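Local atomic coordinates of cobalamin biosynthesis protein CobN (Mycobacterium tuberculosis, PDB entry 7C6O), a protein that forms the large, catalytic subunit of cobaltochelatase, the enzyme that probably inserts cobalt into the corrin ring during cobalamin biosynthesis. Residues D686-L689 against C690-D694; A620-G624 against D625-L629. One frame throughout, in Å; residues are numbered along the deposited sequence.

Contact 1. Residues D686-L689 against C690-D694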
loop_
_atom_site.group_PDB
_atom_site.type_symbol
_atom_site.label_atom_id
_atom_site.label_comp_id
_atom_site.label_asym_id
_atom_site.label_seq_id
_atom_site.Cartn_x
_atom_site.Cartn_y
_atom_site.Cartn_z
ATOM N N ASP A 686 -26.086 21.211 -19.366
ATOM C CA ASP A 686 -25.005 21.077 -20.341
ATOM C C ASP A 686 -23.748 20.502 -19.704
ATOM O O ASP A 686 -23.142 19.561 -20.230
ATOM C CB ASP A 686 -24.692 22.441 -20.963
ATOM C CG ASP A 686 -25.317 22.623 -22.328
ATOM O OD1 ASP A 686 -25.468 21.620 -23.056
ATOM O OD2 ASP A 686 -25.645 23.778 -22.675
ATOM N N GLY A 687 -23.327 21.076 -18.576
ATOM C CA GLY A 687 -22.133 20.585 -17.909
ATOM C C GLY A 687 -22.304 19.176 -17.375
ATOM O O GLY A 687 -21.386 18.355 -17.463
ATOM N N TRP A 688 -23.480 18.876 -16.818
ATOM C CA TRP A 688 -23.739 17.539 -16.292
ATOM C C TRP A 688 -23.718 16.501 -17.404
ATOM O O TRP A 688 -23.056 15.463 -17.290
ATOM C CB TRP A 688 -25.080 17.515 -15.558
ATOM C CG TRP A 688 -25.598 16.130 -15.292
ATOM C CD1 TRP A 688 -25.138 15.248 -14.356
ATOM C CD2 TRP A 688 -26.679 15.470 -15.966
ATOM N NE1 TRP A 688 -25.862 14.080 -14.408
ATOM C CE2 TRP A 688 -26.814 14.191 -15.387
ATOM C CE3 TRP A 688 -27.544 15.836 -17.003
ATOM C CZ2 TRP A 688 -27.780 13.278 -15.811
ATOM C CZ3 TRP A 688 -28.502 14.928 -17.422
ATOM C CH2 TRP A 688 -28.613 13.664 -16.825
ATOM N N LEU A 689 -24.443 16.767 -18.492
ATOM C CA LEU A 689 -24.448 15.852 -19.627
ATOM C C LEU A 689 -23.042 15.656 -20.181
ATOM O O LEU A 689 -22.634 14.526 -20.476
ATOM C CB LEU A 689 -25.392 16.379 -20.710
ATOM C CG LEU A 689 -25.301 15.747 -22.100
ATOM C CD1 LEU A 689 -25.587 14.263 -22.030
ATOM C CD2 LEU A 689 -26.264 16.431 -23.052
ATOM N N CYS A 690 -22.283 16.746 -20.313
ATOM C CA CYS A 690 -20.921 16.651 -20.823
ATOM C C CYS A 690 -20.064 15.744 -19.949
ATOM O O CYS A 690 -19.307 14.912 -20.460
ATOM C CB CYS A 690 -20.303 18.046 -20.917
ATOM S SG CYS A 690 -18.595 18.077 -21.516
ATOM N N GLU A 691 -20.191 15.870 -18.628
ATOM C CA GLU A 691 -19.302 15.132 -17.735
ATOM C C GLU A 691 -19.650 13.646 -17.682
ATOM O O GLU A 691 -18.749 12.798 -17.650
ATOM C CB GLU A 691 -19.325 15.763 -16.342
ATOM C CG GLU A 691 -18.608 17.113 -16.310
ATOM C CD GLU A 691 -18.470 17.698 -14.916
ATOM O OE1 GLU A 691 -19.210 17.268 -14.009
ATOM O OE2 GLU A 691 -17.616 18.592 -14.733
ATOM N N ILE A 692 -20.939 13.297 -17.688
ATOM C CA ILE A 692 -21.279 11.875 -17.662
ATOM C C ILE A 692 -21.067 11.217 -19.020
ATOM O O ILE A 692 -20.900 9.992 -19.087
ATOM C CB ILE A 692 -22.722 11.633 -17.185
ATOM C CG1 ILE A 692 -23.734 12.226 -18.165
ATOM C CG2 ILE A 692 -22.923 12.195 -15.778
ATOM C CD1 ILE A 692 -25.165 11.816 -17.871
ATOM N N LYS A 693 -21.070 11.996 -20.102
ATOM C CA LYS A 693 -20.769 11.452 -21.421
ATOM C C LYS A 693 -19.270 11.261 -21.612
ATOM O O LYS A 693 -18.840 10.282 -22.234
ATOM C CB LYS A 693 -21.332 12.380 -22.501
ATOM C CG LYS A 693 -20.871 12.069 -23.913
ATOM C CD LYS A 693 -21.512 13.016 -24.921
ATOM C CE LYS A 693 -21.163 12.620 -26.343
ATOM N NZ LYS A 693 -21.834 13.496 -27.341
ATOM N N ASP A 694 -18.468 12.173 -21.064
ATOM C CA ASP A 694 -17.039 12.237 -21.334
ATOM C C ASP A 694 -16.201 11.382 -20.393
ATOM O O ASP A 694 -15.045 11.083 -20.715
ATOM C CB ASP A 694 -16.569 13.694 -21.249
ATOM C CG ASP A 694 -15.202 13.910 -21.861
ATOM O OD1 ASP A 694 -14.992 13.483 -23.016
ATOM O OD2 ASP A 694 -14.344 14.524 -21.192
#

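Contact 2. Residues A620-G624 against D625-L629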
loop_
_atom_site.group_PDB
_atom_site.type_symbol
_atom_site.label_atom_id
_atom_site.label_comp_id
_atom_site.label_asym_id
_atom_site.label_seq_id
_atom_site.Cartn_x
_atom_site.Cartn_y
_atom_site.Cartn_z
ATOM N N ALA A 620 -17.704 7.002 -21.726
ATOM C CA ALA A 620 -19.010 6.465 -21.349
ATOM C C ALA A 620 -20.036 6.656 -22.461
ATOM O O ALA A 620 -20.872 5.776 -22.695
ATOM C CB ALA A 620 -19.497 7.119 -20.058
ATOM N N GLU A 621 -19.989 7.803 -23.145
ATOM C CA GLU A 621 -20.920 8.165 -24.215
ATOM C C GLU A 621 -22.353 8.286 -23.705
ATOM O O GLU A 621 -22.607 8.141 -22.504
ATOM C CB GLU A 621 -20.845 7.155 -25.367
ATOM C CG GLU A 621 -19.517 7.155 -26.116
ATOM C CD GLU A 621 -19.171 8.511 -26.717
ATOM O OE1 GLU A 621 -17.968 8.844 -26.780
ATOM O OE2 GLU A 621 -20.096 9.246 -27.125
ATOM N N THR A 622 -23.294 8.568 -24.601
ATOM C CA THR A 622 -24.692 8.734 -24.232
ATOM C C THR A 622 -25.542 7.613 -24.814
ATOM O O THR A 622 -25.155 6.931 -25.767
ATOM C CB THR A 622 -25.241 10.085 -24.704
ATOM O OG1 THR A 622 -25.112 10.186 -26.128
ATOM C CG2 THR A 622 -24.486 11.223 -24.048
ATOM N N TYR A 623 -26.724 7.447 -24.229
ATOM C CA TYR A 623 -27.660 6.405 -24.621
ATOM C C TYR A 623 -29.042 6.805 -24.133
ATOM O O TYR A 623 -29.179 7.631 -23.228
ATOM C CB TYR A 623 -27.263 5.044 -24.038
ATOM C CG TYR A 623 -27.254 5.035 -22.525
ATOM C CD1 TYR A 623 -26.125 5.427 -21.816
ATOM C CD2 TYR A 623 -28.381 4.652 -21.804
ATOM C CE1 TYR A 623 -26.114 5.432 -20.432
ATOM C CE2 TYR A 623 -28.381 4.656 -20.419
ATOM C CZ TYR A 623 -27.244 5.047 -19.740
ATOM O OH TYR A 623 -27.238 5.048 -18.363
ATOM N N GLY A 624 -30.061 6.201 -24.741
ATOM C CA GLY A 624 -31.425 6.371 -24.266
ATOM C C GLY A 624 -31.830 7.824 -24.134
ATOM O O GLY A 624 -31.548 8.658 -25.003
ATOM N N ASP A 625 -32.489 8.144 -23.018
ATOM C CA ASP A 625 -33.022 9.488 -22.835
ATOM C C ASP A 625 -31.934 10.518 -22.570
ATOM O O ASP A 625 -32.177 11.716 -22.750
ATOM C CB ASP A 625 -34.046 9.496 -21.700
ATOM C CG ASP A 625 -35.390 8.941 -22.130
ATOM O OD1 ASP A 625 -35.707 9.019 -23.338
ATOM O OD2 ASP A 625 -36.128 8.430 -21.262
ATOM N N ILE A 626 -30.750 10.085 -22.134
ATOM C CA ILE A 626 -29.620 11.002 -22.046
ATOM C C ILE A 626 -29.218 11.472 -23.436
ATOM O O ILE A 626 -28.956 12.662 -23.658
ATOM C CB ILE A 626 -28.445 10.330 -21.311
ATOM C CG1 ILE A 626 -28.795 10.101 -19.841
ATOM C CG2 ILE A 626 -27.191 11.171 -21.422
ATOM C CD1 ILE A 626 -27.758 9.289 -19.099
ATOM N N ALA A 627 -29.180 10.549 -24.402
ATOM C CA ALA A 627 -28.882 10.932 -25.777
ATOM C C ALA A 627 -29.996 11.792 -26.363
ATOM O O ALA A 627 -29.728 12.733 -27.120
ATOM C CB ALA A 627 -28.651 9.684 -26.630
ATOM N N ARG A 628 -31.252 11.486 -26.026
ATOM C CA ARG A 628 -32.364 12.310 -26.495
ATOM C C ARG A 628 -32.270 13.724 -25.938
ATOM O O ARG A 628 -32.559 14.699 -26.643
ATOM C CB ARG A 628 -33.697 11.667 -26.103
ATOM C CG ARG A 628 -34.903 12.218 -26.870
ATOM C CD ARG A 628 -36.219 11.808 -26.218
ATOM N NE ARG A 628 -36.216 10.412 -25.789
ATOM C CZ ARG A 628 -36.488 9.383 -26.587
ATOM N NH1 ARG A 628 -36.791 9.591 -27.861
ATOM N NH2 ARG A 628 -36.460 8.147 -26.108
ATOM N N LEU A 629 -31.866 13.858 -24.671
ATOM C CA LEU A 629 -31.704 15.184 -24.077
ATOM C C LEU A 629 -30.627 15.980 -24.800
ATOM O O LEU A 629 -30.788 17.181 -25.043
ATOM C CB LEU A 629 -31.369 15.054 -22.591
ATOM C CG LEU A 629 -31.062 16.354 -21.847
ATOM C CD1 LEU A 629 -32.256 17.294 -21.889
ATOM C CD2 LEU A 629 -30.662 16.051 -20.412
#

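Contact 1. Residues D686-L689 against C690-D694
The CD1 methyl of Ile692 lies over one face of the Trp688 indole, one helical turn further along helix 675-694. Ile692 CD1 sits 4.0 Å from the centroid of the six-membered ring, 25° off the ring normal, and makes a CH-pi contact. The methyl is displaced from the ring centre, and its closest ring atom is CZ2 of Trp688, 3.6 Å from Ile692 CD1. The second branch of the isoleucine serves the pyrrole side: Ile692 CG2 is 3.8 Å from Trp688 NE1. The torsions explain the fit. Although its CB points away from 690-694, Trp688 has CG anti to the backbone N (chi1 165°), and this brings the far end of the ring back to Ile692. Ile692 places CG1 between its own N and carbonyl carbon (chi1 65°), and the extended chi2 then sends CD1 out over the ring. The backbone is bonded as in any alpha-helix. Ile692 N donates to Trp688 O at 3.1 Å, and Lys693 N donates to Leu689 O at 3.0 Å. Cys690 N and Glu691 N donate to Asp686 O and Gly687 O.

The other side chains have different neighbours. Leu689 packs on Leu633 of helix 624-642. Lys693 runs out fully extended to salt bridges with Glu630 and Asp754, while Asp686 pairs with Arg750 and Glu691 with Arg1117. Trp688 also touches Met663 and Leu667. Apolar contact thus joins Trp688 and Ile692, while the charged ends are paired with residues of other elements and probably help fix this helix among them.

Contact 2. Residues A620-G624 against D625-L629
Tyr623 and Gly624 lead the chain from an extended loop into the first turn of helix 624-642, where Ala627 N donates to Tyr623 O at 3.1 Å and Arg628 N to Gly624 O at 3.0 Å. The two bonds differ in direction. Ala627 N stands above the carbonyl plane of Tyr623, 69° out of it, whereas Arg628 N lies in the carbonyl plane of Gly624. Gly624 has a positive phi (53°), which suits glycine at this sharp change of direction.

Thr622 folds back over the start of the helix with both branches of its side chain. Its OG1 makes a packing contact with Ala627 CB at 3.6 Å, and its CG2 lies 3.8 Å from Ile626 CG2. The rotamer sets OG1 between the backbone N and the carbonyl carbon, by Ala627, and CG2 anti to the carbonyl carbon, by Ile626, so that both branches meet the helix. The polar partner of the hydroxyl is Glu630, further along the helix. Ile626 CD1 approaches the Tyr623 ring obliquely and loosely, 4.3 Å from CZ. Tyr623 OH is hydrogen-bonded to Arg1120 O.

On the helix itself, Arg628 forms a salt bridge with Asp625. Arg628 NE and NH2 both donate to Asp625 OD1, at 2.9 Å and 3.0 Å. The carboxylate oxygen lies in the guanidinium plane, at its edge, and the paired bonds hold the rotation of the guanidinium. A bend at chi3 (-43°) brings the guanidinium edge to Asp625 OD1. Both residues also touch Leu657 of helix 647-660.

This is the N-terminal turn of an alpha-helix entered from an extended loop, with an acidic residue in the first turn and an i to i+3 Asp-Arg salt bridge on its surface.

How the contacts relate
The two contacts are neighbours, with centres about 10 Å apart, and both are local. Contact 1 lies within one helix, 675-694, and is partly buried. Contact 2 is a surface contact at the start of helix 624-642. They meet directly: Lys693 O is 2.9 Å from Glu621 N, a probable hydrogen bond, and Leu689 CD1 packs 3.5 Å from Ile626 CG2. Lys693 CD also packs on Thr622 CG2. Glu630 ties the two contacts together, salt-bridged to Lys693 and hydrogen-bonded to Thr622. Their chemistry differs: contact 1 pairs an indole with an isoleucine methyl through CH-pi and apolar contact, whereas contact 2 combines loop-to-helix packing with a salt bridge at the surface.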